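Local coordinates for LacI family transcription regulator (Bifidobacterium animalis subsp. lactis, PDB 4O5A), which probably binds operator DNA as a dimer and regulates transcription in response to a small effector molecule, as LacI family repressors do, at residues R67-L73 with G128-L134; L73-Y77 with V108-M112; L95-E101 with G308-Q313; I145-K149 with L164-L168. All blocks are in the same frame, centred on the assembly; numbering follows the deposited sequence.

Interaction 1. Residues R67-L73 with G128-L134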
loop_
_atom_site.group_PDB
_atom_site.type_symbol
_atom_site.label_atom_id
_atom_site.label_comp_id
_atom_site.label_asym_id
_atom_site.label_seq_id
_atom_site.Cartn_x
_atom_site.Cartn_y
_atom_site.Cartn_z
ATOM N N ARG A 67 18.094 19.881 -19.346
ATOM C CA ARG A 67 17.419 18.817 -18.610
ATOM C C ARG A 67 16.600 19.378 -17.459
ATOM O O ARG A 67 17.016 20.322 -16.781
ATOM C CB ARG A 67 18.420 17.779 -18.094
ATOM C CG ARG A 67 19.031 16.921 -19.192
ATOM C CD ARG A 67 20.404 16.383 -18.803
ATOM N NE ARG A 67 20.324 15.283 -17.850
ATOM C CZ ARG A 67 20.765 14.052 -18.090
ATOM N NH1 ARG A 67 21.341 13.751 -19.252
ATOM N NH2 ARG A 67 20.643 13.124 -17.161
ATOM N N THR A 68 15.421 18.804 -17.255
ATOM C CA THR A 68 14.548 19.235 -16.177
ATOM C C THR A 68 14.890 18.461 -14.923
ATOM O O THR A 68 14.544 18.876 -13.810
ATOM C CB THR A 68 13.057 18.983 -16.494
ATOM O OG1 THR A 68 12.836 17.580 -16.680
ATOM C CG2 THR A 68 12.621 19.741 -17.742
ATOM N N ARG A 69 15.547 17.315 -15.108
ATOM C CA ARG A 69 15.826 16.375 -14.024
ATOM C C ARG A 69 14.559 15.836 -13.375
ATOM O O ARG A 69 14.533 15.578 -12.171
ATOM C CB ARG A 69 16.781 16.974 -12.983
ATOM C CG ARG A 69 18.020 17.600 -13.614
ATOM C CD ARG A 69 19.136 17.805 -12.604
ATOM N NE ARG A 69 19.891 16.569 -12.419
ATOM C CZ ARG A 69 20.860 16.150 -13.234
ATOM N NH1 ARG A 69 21.482 15.005 -12.991
ATOM N NH2 ARG A 69 21.207 16.869 -14.297
ATOM N N ARG A 70 13.517 15.663 -14.184
ATOM C CA ARG A 70 12.242 15.113 -13.724
ATOM C C ARG A 70 11.814 13.979 -14.630
ATOM O O ARG A 70 12.061 14.016 -15.838
ATOM C CB ARG A 70 11.145 16.195 -13.714
ATOM C CG ARG A 70 11.395 17.325 -12.728
ATOM C CD ARG A 70 10.215 18.276 -12.637
ATOM N NE ARG A 70 10.066 19.141 -13.807
ATOM C CZ ARG A 70 10.665 20.320 -13.948
ATOM N NH1 ARG A 70 11.479 20.768 -13.003
ATOM N NH2 ARG A 70 10.465 21.052 -15.040
ATOM N N ILE A 71 11.193 12.968 -14.028
ATOM C CA ILE A 71 10.580 11.866 -14.753
ATOM C C ILE A 71 9.095 11.992 -14.485
ATOM O O ILE A 71 8.695 12.127 -13.329
ATOM C CB ILE A 71 11.014 10.502 -14.171
ATOM C CG1 ILE A 71 12.536 10.367 -14.161
ATOM C CG2 ILE A 71 10.324 9.354 -14.906
ATOM C CD1 ILE A 71 13.176 10.403 -15.536
ATOM N N GLY A 72 8.265 11.942 -15.526
ATOM C CA GLY A 72 6.828 12.056 -15.313
ATOM C C GLY A 72 6.109 10.733 -15.108
ATOM O O GLY A 72 6.393 9.738 -15.793
ATOM N N LEU A 73 5.171 10.723 -14.162
ATOM C CA LEU A 73 4.326 9.565 -13.894
ATOM C C LEU A 73 2.917 10.030 -13.624
ATOM O O LEU A 73 2.685 10.819 -12.704
ATOM C CB LEU A 73 4.851 8.777 -12.683
ATOM C CG LEU A 73 3.970 7.626 -12.194
ATOM C CD1 LEU A 73 3.756 6.606 -13.303
ATOM C CD2 LEU A 73 4.609 6.968 -10.991
ATOM N N GLY A 128 7.757 20.182 -22.617
ATOM C CA GLY A 128 9.035 19.589 -22.261
ATOM C C GLY A 128 9.280 19.637 -20.762
ATOM O O GLY A 128 10.409 19.835 -20.301
ATOM N N ASN A 129 8.215 19.432 -19.993
ATOM C CA ASN A 129 8.269 19.649 -18.553
ATOM C C ASN A 129 8.929 18.515 -17.784
ATOM O O ASN A 129 9.216 18.650 -16.590
ATOM C CB ASN A 129 6.871 19.914 -17.997
ATOM C CG ASN A 129 6.910 20.597 -16.651
ATOM O OD1 ASN A 129 7.636 21.575 -16.466
ATOM N ND2 ASN A 129 6.150 20.074 -15.694
ATOM N N VAL A 130 9.154 17.390 -18.462
ATOM C CA VAL A 130 9.886 16.259 -17.874
ATOM C C VAL A 130 10.854 15.709 -18.916
ATOM O O VAL A 130 10.750 16.048 -20.100
ATOM C CB VAL A 130 8.946 15.142 -17.386
ATOM C CG1 VAL A 130 8.030 15.640 -16.271
ATOM C CG2 VAL A 130 8.135 14.590 -18.542
ATOM N N ASP A 131 11.797 14.882 -18.474
ATOM C CA ASP A 131 12.840 14.371 -19.357
ATOM C C ASP A 131 12.468 13.022 -19.975
ATOM O O ASP A 131 13.028 12.629 -21.003
ATOM C CB ASP A 131 14.149 14.233 -18.589
ATOM C CG ASP A 131 14.787 15.573 -18.272
ATOM O OD1 ASP A 131 14.334 16.603 -18.824
ATOM O OD2 ASP A 131 15.755 15.590 -17.473
ATOM N N ALA A 132 11.525 12.340 -19.339
ATOM C CA ALA A 132 11.053 11.023 -19.765
ATOM C C ALA A 132 9.751 10.702 -19.066
ATOM O O ALA A 132 9.475 11.238 -17.985
ATOM C CB ALA A 132 12.100 9.945 -19.464
ATOM N N LEU A 133 8.965 9.816 -19.674
ATOM C CA LEU A 133 7.665 9.416 -19.135
ATOM C C LEU A 133 7.670 7.928 -18.827
ATOM O O LEU A 133 8.208 7.131 -19.590
ATOM C CB LEU A 133 6.568 9.669 -20.166
ATOM C CG LEU A 133 6.433 11.090 -20.691
ATOM C CD1 LEU A 133 5.383 11.150 -21.770
ATOM C CD2 LEU A 133 6.038 11.962 -19.529
ATOM N N LEU A 134 7.055 7.561 -17.715
ATOM C CA LEU A 134 6.926 6.169 -17.336
ATOM C C LEU A 134 5.481 5.763 -17.609
ATOM O O LEU A 134 4.552 6.424 -17.134
ATOM C CB LEU A 134 7.256 6.027 -15.843
ATOM C CG LEU A 134 7.116 4.647 -15.215
ATOM C CD1 LEU A 134 8.048 3.671 -15.906
ATOM C CD2 LEU A 134 7.419 4.718 -13.730
#
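Two parallel neighbours in the N-terminal subdomain sheet of a periplasmic-binding-protein-like fold meet here: strand 70-76 lies beside strand 132-135, the axes of 70-73 and 132-134 approaching to 4.7 Å at 34°. The backbone pairing is centred on Gly72, whose N donates to Ala132 O (2.8 Å) and whose O accepts from Leu134 N (3.0 Å); one step earlier, Asp131 N reaches Arg70 O at 2.8 Å. Gly72 leaves its face bare, and Val130 and Leu133 fill the space so tightly that a CB there would crowd both. On the other face, Ile71 CD1 packs on Ala132 CB (4.1 Å) and Leu73 CD1 on Leu134 CD2 (4.1 Å), and Ile71 also reaches Met315 and Ile319 of helix 304-320. The polar end is the entry to the strands. Asp131 gathers the turn before strand 70-76: its OD1 accepts from Thr68 N (2.9 Å) and Thr68 OG1 (2.8 Å), its OD2 from Arg69 N (2.9 Å). Thr68 OG1 in turn accepts from Arg70 N at 3.2 Å, closing an ST turn. Arg70 folds back across Asn129, which follows the helix-ending Gly128, and its NE and NH2 share Asn129 O at 3.0 and 3.1 Å.

Interaction 2. Residues L73-Y77 with V108-M112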
loop_
_atom_site.group_PDB
_atom_site.type_symbol
_atom_site.label_atom_id
_atom_site.label_comp_id
_atom_site.label_asym_id
_atom_site.label_seq_id
_atom_site.Cartn_x
_atom_site.Cartn_y
_atom_site.Cartn_z
ATOM N N LEU A 73 5.171 10.723 -14.162
ATOM C CA LEU A 73 4.326 9.565 -13.894
ATOM C C LEU A 73 2.917 10.030 -13.624
ATOM O O LEU A 73 2.685 10.819 -12.704
ATOM C CB LEU A 73 4.851 8.777 -12.683
ATOM C CG LEU A 73 3.970 7.626 -12.194
ATOM C CD1 LEU A 73 3.756 6.606 -13.303
ATOM C CD2 LEU A 73 4.609 6.968 -10.991
ATOM N N VAL A 74 1.965 9.559 -14.422
ATOM C CA VAL A 74 0.567 9.833 -14.118
ATOM C C VAL A 74 -0.049 8.620 -13.441
ATOM O O VAL A 74 -0.025 7.517 -13.986
ATOM C CB VAL A 74 -0.243 10.220 -15.366
ATOM C CG1 VAL A 74 -1.669 10.561 -14.974
ATOM C CG2 VAL A 74 0.392 11.419 -16.051
ATOM N N LEU A 75 -0.570 8.822 -12.236
ATOM C CA LEU A 75 -1.247 7.748 -11.509
ATOM C C LEU A 75 -2.758 7.859 -11.659
ATOM O O LEU A 75 -3.284 8.935 -11.958
ATOM C CB LEU A 75 -0.877 7.785 -10.027
ATOM C CG LEU A 75 0.586 7.535 -9.681
ATOM C CD1 LEU A 75 0.815 7.710 -8.185
ATOM C CD2 LEU A 75 0.974 6.144 -10.123
ATOM N N GLY A 76 -3.467 6.755 -11.446
ATOM C CA GLY A 76 -4.917 6.790 -11.510
ATOM C C GLY A 76 -5.498 7.063 -10.138
ATOM O O GLY A 76 -5.000 6.535 -9.143
ATOM N N TYR A 77 -6.537 7.889 -10.070
ATOM C CA TYR A 77 -7.162 8.204 -8.788
ATOM C C TYR A 77 -7.792 6.954 -8.176
ATOM O O TYR A 77 -8.542 6.237 -8.846
ATOM C CB TYR A 77 -8.210 9.306 -8.942
ATOM C CG TYR A 77 -8.898 9.675 -7.645
ATOM C CD1 TYR A 77 -8.221 10.367 -6.647
ATOM C CD2 TYR A 77 -10.222 9.333 -7.417
ATOM C CE1 TYR A 77 -8.848 10.711 -5.460
ATOM C CE2 TYR A 77 -10.855 9.668 -6.232
ATOM C CZ TYR A 77 -10.162 10.357 -5.259
ATOM O OH TYR A 77 -10.793 10.692 -4.081
ATOM N N VAL A 108 4.640 13.724 -10.250
ATOM C CA VAL A 108 3.446 12.888 -10.183
ATOM C C VAL A 108 2.187 13.699 -10.395
ATOM O O VAL A 108 1.945 14.698 -9.704
ATOM C CB VAL A 108 3.351 12.169 -8.835
ATOM C CG1 VAL A 108 2.043 11.367 -8.740
ATOM C CG2 VAL A 108 4.548 11.263 -8.637
ATOM N N ARG A 109 1.379 13.275 -11.364
ATOM C CA ARG A 109 0.048 13.826 -11.514
ATOM C C ARG A 109 -0.989 12.712 -11.453
ATOM O O ARG A 109 -0.641 11.537 -11.452
ATOM C CB ARG A 109 -0.077 14.680 -12.780
ATOM C CG ARG A 109 0.554 16.055 -12.589
ATOM C CD ARG A 109 0.175 17.062 -13.658
ATOM N NE ARG A 109 -1.251 17.335 -13.722
ATOM C CZ ARG A 109 -1.773 18.346 -14.411
ATOM N NH1 ARG A 109 -0.975 19.172 -15.074
ATOM N NH2 ARG A 109 -3.084 18.541 -14.435
HETATM N N MSE A 110 -2.253 13.088 -11.376
HETATM C CA MSE A 110 -3.305 12.132 -11.058
HETATM C C MSE A 110 -4.396 12.264 -12.105
HETATM O O MSE A 110 -4.958 13.345 -12.284
HETATM C CB MSE A 110 -3.855 12.439 -9.651
HETATM C CG MSE A 110 -4.809 11.406 -9.019
HETATM SE SE MSE A 110 -3.933 9.803 -8.308
HETATM C CE MSE A 110 -2.302 10.600 -7.632
ATOM N N SER A 111 -4.699 11.178 -12.811
ATOM C CA SER A 111 -5.825 11.214 -13.742
ATOM C C SER A 111 -7.123 10.809 -13.033
ATOM O O SER A 111 -7.194 9.769 -12.369
ATOM C CB SER A 111 -5.565 10.354 -14.980
ATOM O OG SER A 111 -5.673 8.978 -14.687
HETATM N N MSE A 112 -8.137 11.652 -13.155
HETATM C CA MSE A 112 -9.402 11.448 -12.447
HETATM C C MSE A 112 -10.416 10.778 -13.363
HETATM O O MSE A 112 -11.465 10.308 -12.911
HETATM C CB MSE A 112 -9.961 12.786 -11.945
HETATM C CG MSE A 112 -8.938 13.683 -11.252
HETATM SE SE MSE A 112 -8.247 12.958 -9.569
HETATM C CE MSE A 112 -9.930 12.910 -8.584
#
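Strand 73-76 and strand 108-111 run parallel in exact step, Leu73 beside Val108 through Gly76 beside Ser111. Four hydrogen bonds join the two strands, among them Leu75 N to Arg109 O and Ser111 N to Leu75 O, both 2.8 Å. On one face Leu75 is the bump: its CD1 leans on Val108 CG1 (3.9 Å) while its CB meets CE (4.0 Å) of Met110, a selenomethionine like Met112. The Met110 selenium lies against the backbone where the strand ends, 3.5 Å from Gly76 O and 3.6 Å from Tyr77 CA. On the other face Val74 CG1 nests against Ser111 CB (3.9 Å), with Trp124 of helix 116-127 packed on Val74. Past the strand ends, Met112 curls back: its CE lies 3.6 Å over the Tyr77 ring centroid (CH-pi), with SE oblique at 4.5 Å from it, a Met-aromatic contact. Arg109 leads away to Glu100 and Asp103 of the second subunit, where an antiparallel strand pairs with Val108, continuing this Rossmann-like parallel sheet across the dimer interface.

Interaction 3. Residues L95-E101 with G308-Q313. With SO4 (sulfate ion), chain E.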
loop_
_atom_site.group_PDB
_atom_site.type_symbol
_atom_site.label_atom_id
_atom_site.label_comp_id
_atom_site.label_asym_id
_atom_site.label_seq_id
_atom_site.Cartn_x
_atom_site.Cartn_y
_atom_site.Cartn_z
ATOM N N LEU A 95 12.237 3.251 -7.957
ATOM C CA LEU A 95 12.551 4.338 -8.883
ATOM C C LEU A 95 13.421 5.379 -8.189
ATOM O O LEU A 95 14.479 5.755 -8.696
ATOM C CB LEU A 95 11.269 5.030 -9.380
ATOM C CG LEU A 95 10.428 4.354 -10.464
ATOM C CD1 LEU A 95 9.011 4.925 -10.444
ATOM C CD2 LEU A 95 11.043 4.555 -11.848
ATOM N N GLY A 96 12.980 5.827 -7.019
ATOM C CA GLY A 96 13.713 6.824 -6.263
ATOM C C GLY A 96 15.130 6.417 -5.904
ATOM O O GLY A 96 16.019 7.266 -5.872
ATOM N N SER A 97 15.361 5.125 -5.660
ATOM C CA SER A 97 16.692 4.673 -5.264
ATOM C C SER A 97 17.678 4.919 -6.390
ATOM O O SER A 97 18.863 5.131 -6.146
ATOM C CB SER A 97 16.701 3.200 -4.825
ATOM O OG SER A 97 16.698 2.292 -5.915
ATOM N N ALA A 98 17.186 4.914 -7.626
ATOM C CA ALA A 98 18.062 5.170 -8.766
ATOM C C ALA A 98 18.071 6.640 -9.185
ATOM O O ALA A 98 19.129 7.176 -9.540
ATOM C CB ALA A 98 17.713 4.267 -9.949
ATOM N N LEU A 99 16.911 7.289 -9.147
ATOM C CA LEU A 99 16.832 8.703 -9.522
ATOM C C LEU A 99 17.660 9.574 -8.581
ATOM O O LEU A 99 18.255 10.557 -9.017
ATOM C CB LEU A 99 15.379 9.190 -9.568
ATOM C CG LEU A 99 14.496 8.462 -10.581
ATOM C CD1 LEU A 99 13.056 8.923 -10.417
ATOM C CD2 LEU A 99 15.003 8.698 -12.018
ATOM N N GLU A 100 17.727 9.194 -7.300
ATOM C CA GLU A 100 18.495 9.982 -6.326
ATOM C C GLU A 100 19.981 9.996 -6.632
ATOM O O GLU A 100 20.669 10.971 -6.318
ATOM C CB GLU A 100 18.285 9.469 -4.903
ATOM C CG GLU A 100 16.934 9.834 -4.313
ATOM C CD GLU A 100 16.775 11.325 -4.093
ATOM O OE1 GLU A 100 17.771 11.985 -3.714
ATOM O OE2 GLU A 100 15.647 11.841 -4.293
ATOM N N GLU A 101 20.470 8.915 -7.233
ATOM C CA GLU A 101 21.881 8.831 -7.624
ATOM C C GLU A 101 22.269 9.922 -8.616
ATOM O O GLU A 101 23.446 10.277 -8.711
ATOM C CB GLU A 101 22.197 7.446 -8.223
ATOM C CG GLU A 101 22.059 6.302 -7.239
ATOM C CD GLU A 101 22.409 4.950 -7.841
ATOM O OE1 GLU A 101 23.481 4.823 -8.469
ATOM O OE2 GLU A 101 21.615 4.004 -7.675
ATOM N N GLY A 308 11.578 -1.233 -10.133
ATOM C CA GLY A 308 11.522 0.216 -10.105
ATOM C C GLY A 308 12.889 0.784 -10.362
ATOM O O GLY A 308 13.035 1.746 -11.104
ATOM N N ARG A 309 13.899 0.192 -9.738
ATOM C CA ARG A 309 15.262 0.670 -9.885
ATOM C C ARG A 309 15.724 0.516 -11.332
ATOM O O ARG A 309 16.305 1.429 -11.910
ATOM C CB ARG A 309 16.170 -0.096 -8.925
ATOM C CG ARG A 309 17.581 0.391 -8.896
ATOM C CD ARG A 309 18.338 -0.248 -7.738
ATOM N NE ARG A 309 19.757 0.011 -7.885
ATOM C CZ ARG A 309 20.336 1.169 -7.599
ATOM N NH1 ARG A 309 19.617 2.184 -7.142
ATOM N NH2 ARG A 309 21.637 1.308 -7.782
ATOM N N LEU A 310 15.441 -0.640 -11.928
ATOM C CA LEU A 310 15.817 -0.875 -13.309
ATOM C C LEU A 310 15.098 0.091 -14.251
ATOM O O LEU A 310 15.688 0.576 -15.212
ATOM C CB LEU A 310 15.506 -2.319 -13.697
ATOM C CG LEU A 310 16.185 -2.810 -14.966
ATOM C CD1 LEU A 310 17.674 -2.455 -14.955
ATOM C CD2 LEU A 310 15.993 -4.308 -15.076
ATOM N N ALA A 311 13.830 0.377 -13.959
ATOM C CA ALA A 311 13.037 1.273 -14.805
ATOM C C ALA A 311 13.647 2.672 -14.844
ATOM O O ALA A 311 13.743 3.291 -15.903
ATOM C CB ALA A 311 11.601 1.342 -14.317
ATOM N N ALA A 312 14.051 3.165 -13.681
ATOM C CA ALA A 312 14.679 4.478 -13.601
ATOM C C ALA A 312 16.010 4.486 -14.346
ATOM O O ALA A 312 16.317 5.417 -15.105
ATOM C CB ALA A 312 14.860 4.876 -12.148
ATOM N N GLN A 313 16.804 3.439 -14.162
ATOM C CA GLN A 313 18.088 3.363 -14.850
ATOM C C GLN A 313 17.897 3.363 -16.357
ATOM O O GLN A 313 18.659 3.993 -17.084
ATOM C CB GLN A 313 18.877 2.126 -14.402
ATOM C CG GLN A 313 19.278 2.182 -12.939
ATOM C CD GLN A 313 19.893 0.893 -12.439
ATOM O OE1 GLN A 313 19.464 -0.197 -12.817
ATOM N NE2 GLN A 313 20.903 1.011 -11.582
HETATM S S SO4 E . 22.433 -2.015 -9.624
HETATM O O1 SO4 E . 22.974 -3.368 -9.645
HETATM O O2 SO4 E . 22.800 -1.321 -10.855
HETATM O O3 SO4 E . 20.982 -2.075 -9.474
HETATM O O4 SO4 E . 23.001 -1.298 -8.491
#
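The short axes of helix 95-99 and helix 308-313 come within 7.1 Å and cross at -41°. This is possible because Gly308 faces Leu95 with no side chain: their CA atoms are 4.4 Å apart, Leu95 CA makes a CH...O contact to Gly308 O at 3.4 Å, and a CB on Gly308 would clash with Leu95 N. One turn on, two small residues keep the helices close, Ala98 CB lying 3.7 Å from Ala312 CB, and Leu99 CD2 packs on that Ala312 methyl at 3.8 Å. Both helices lie on the same side of the parallel sheet of the N-terminal subdomain, as in other LacI family core domains. At the outer margin Arg309 NH1 and NH2 form a salt bridge with Glu101 OE2 (2.8 and 2.7 Å), and NH1 also donates to Ser97 OG (3.2 Å), which is hydrogen-bonded to Gly94 O of its own helix too. A sulfate, probably from the crystallisation liquor, takes Arg309 NE on O3 (2.9 Å) and Gln313 NE2 on O2 (3.1 Å).

Interaction 4. Residues I145-K149 with L164-L168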
loop_
_atom_site.group_PDB
_atom_site.type_symbol
_atom_site.label_atom_id
_atom_site.label_comp_id
_atom_site.label_asym_id
_atom_site.label_seq_id
_atom_site.Cartn_x
_atom_site.Cartn_y
_atom_site.Cartn_z
ATOM N N ILE A 145 0.324 4.468 -26.545
ATOM C CA ILE A 145 1.345 3.969 -27.459
ATOM C C ILE A 145 1.413 4.867 -28.687
ATOM O O ILE A 145 2.490 5.307 -29.083
ATOM C CB ILE A 145 1.075 2.510 -27.894
ATOM C CG1 ILE A 145 0.907 1.605 -26.673
ATOM C CG2 ILE A 145 2.190 2.000 -28.803
ATOM C CD1 ILE A 145 2.089 1.631 -25.720
ATOM N N GLU A 146 0.253 5.156 -29.271
ATOM C CA GLU A 146 0.174 6.020 -30.444
ATOM C C GLU A 146 0.698 7.423 -30.147
ATOM O O GLU A 146 1.360 8.033 -30.986
ATOM C CB GLU A 146 -1.262 6.093 -30.973
ATOM N N LEU A 147 0.395 7.928 -28.954
ATOM C CA LEU A 147 0.878 9.237 -28.523
ATOM C C LEU A 147 2.404 9.259 -28.487
ATOM O O LEU A 147 3.029 10.182 -29.014
ATOM C CB LEU A 147 0.301 9.602 -27.146
ATOM C CG LEU A 147 0.775 10.902 -26.489
ATOM C CD1 LEU A 147 0.446 12.103 -27.363
ATOM C CD2 LEU A 147 0.165 11.082 -25.104
HETATM N N MSE A 148 3.001 8.237 -27.880
HETATM C CA MSE A 148 4.454 8.184 -27.760
HETATM C C MSE A 148 5.121 8.022 -29.121
HETATM O O MSE A 148 6.161 8.626 -29.384
HETATM C CB MSE A 148 4.909 7.054 -26.824
HETATM C CG MSE A 148 4.464 7.168 -25.379
HETATM SE SE MSE A 148 4.374 8.984 -24.687
HETATM C CE MSE A 148 6.193 9.579 -24.996
ATOM N N LYS A 149 4.526 7.204 -29.984
ATOM C CA LYS A 149 5.125 6.932 -31.284
ATOM C C LYS A 149 5.107 8.177 -32.165
ATOM O O LYS A 149 6.012 8.388 -32.974
ATOM C CB LYS A 149 4.427 5.752 -31.969
ATOM C CG LYS A 149 4.629 4.429 -31.237
ATOM C CD LYS A 149 4.989 3.296 -32.190
ATOM C CE LYS A 149 3.767 2.530 -32.669
ATOM N NZ LYS A 149 4.152 1.383 -33.549
ATOM N N LEU A 164 2.269 -5.790 -25.835
ATOM C CA LEU A 164 1.352 -4.657 -25.691
ATOM C C LEU A 164 1.995 -3.297 -25.956
ATOM O O LEU A 164 1.322 -2.268 -25.868
ATOM C CB LEU A 164 0.766 -4.622 -24.276
ATOM C CG LEU A 164 0.137 -5.866 -23.645
ATOM C CD1 LEU A 164 -0.236 -5.563 -22.199
ATOM C CD2 LEU A 164 -1.080 -6.337 -24.417
ATOM N N THR A 165 3.289 -3.278 -26.260
ATOM C CA THR A 165 4.020 -2.007 -26.276
ATOM C C THR A 165 4.437 -1.536 -27.666
ATOM O O THR A 165 4.851 -0.385 -27.834
ATOM C CB THR A 165 5.249 -2.052 -25.355
ATOM O OG1 THR A 165 6.101 -3.137 -25.744
ATOM C CG2 THR A 165 4.817 -2.243 -23.915
ATOM N N SER A 166 4.343 -2.436 -28.638
ATOM C CA SER A 166 4.553 -2.115 -30.048
ATOM C C SER A 166 5.842 -1.348 -30.340
ATOM O O SER A 166 5.809 -0.270 -30.935
ATOM C CB SER A 166 3.347 -1.355 -30.610
ATOM O OG SER A 166 3.536 -1.044 -31.979
ATOM N N GLY A 167 6.972 -1.906 -29.921
ATOM C CA GLY A 167 8.262 -1.348 -30.279
ATOM C C GLY A 167 8.829 -0.326 -29.312
ATOM O O GLY A 167 10.015 -0.006 -29.402
ATOM N N LEU A 168 8.000 0.193 -28.401
ATOM C CA LEU A 168 8.469 1.138 -27.393
ATOM C C LEU A 168 9.398 0.438 -26.407
ATOM O O LEU A 168 9.251 -0.760 -26.160
ATOM C CB LEU A 168 7.288 1.744 -26.623
ATOM C CG LEU A 168 6.370 2.693 -27.395
ATOM C CD1 LEU A 168 5.267 3.238 -26.512
ATOM C CD2 LEU A 168 7.185 3.829 -27.981
#
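Leu168 and Ile145 carry most of this contact, one at the end of a tight turn and the other on the helix it packs against. Their tips meet head-on, Ile145 CD1 to Leu168 CD1 at 3.6 Å, and that same Leu168 methyl also lies 3.8 Å from Met148 CB, one helical turn further on. Leu168 therefore fits between Ile145 and Met148. Ile145 spreads over the turn as well: its CG2 reaches Thr165 O (3.7 Å) and Ser166 CB (4.0 Å), a methyl resting on the chain. The turn from Thr165 to Leu168 is type I', closed by Leu168 N to Thr165 O at 3.3 Å, with both central residues, Ser166 and Gly167, at positive phi; at the backbone angles of Gly167 a CB would press on the carbonyl O of Ser166, so glycine suits the position. Lys149 and Ser166 share the outer, exposed side, where the lysine stretches over Leu168, its CG 4.2 Å from Leu168 CD2, and donates from NZ to Ser166 OG at 3.0 Å. This is plain packing of a helix on the connection between two strands of the parallel sheet. The turn lies in the loop that joins strand 156-160 to strand 170-172, and Thr165 is tied to Thr170 through their hydroxyls. Met148 and Leu168 both touch Cys156, Met148 goes on to Leu133 and Leu135 of strand 132-135, and Leu147 faces helix 116-127.

In the fold
Interactions 1 and 2 hold the two edges of one strand, 70-76, and share Leu73; both rest on parallel backbone hydrogen bonds, but interaction 1 adds charged and polar groups at the strand entry and meets the second subunit through Arg70 packing, whereas interaction 2 is more buried and engages that subunit by salt bridges and sheet pairing. Interaction 3, also largely buried, is helix packing on one side of that sheet: Leu95 and Leu99 touch Leu134 and Ile71 of interaction 1. Its Glu100 bonds Arg109 of the second subunit, a residue of interaction 2. Interaction 4, partly buried and away from the dimer partner, is mostly apolar and meets interaction 1 where Met148 packs on Leu133.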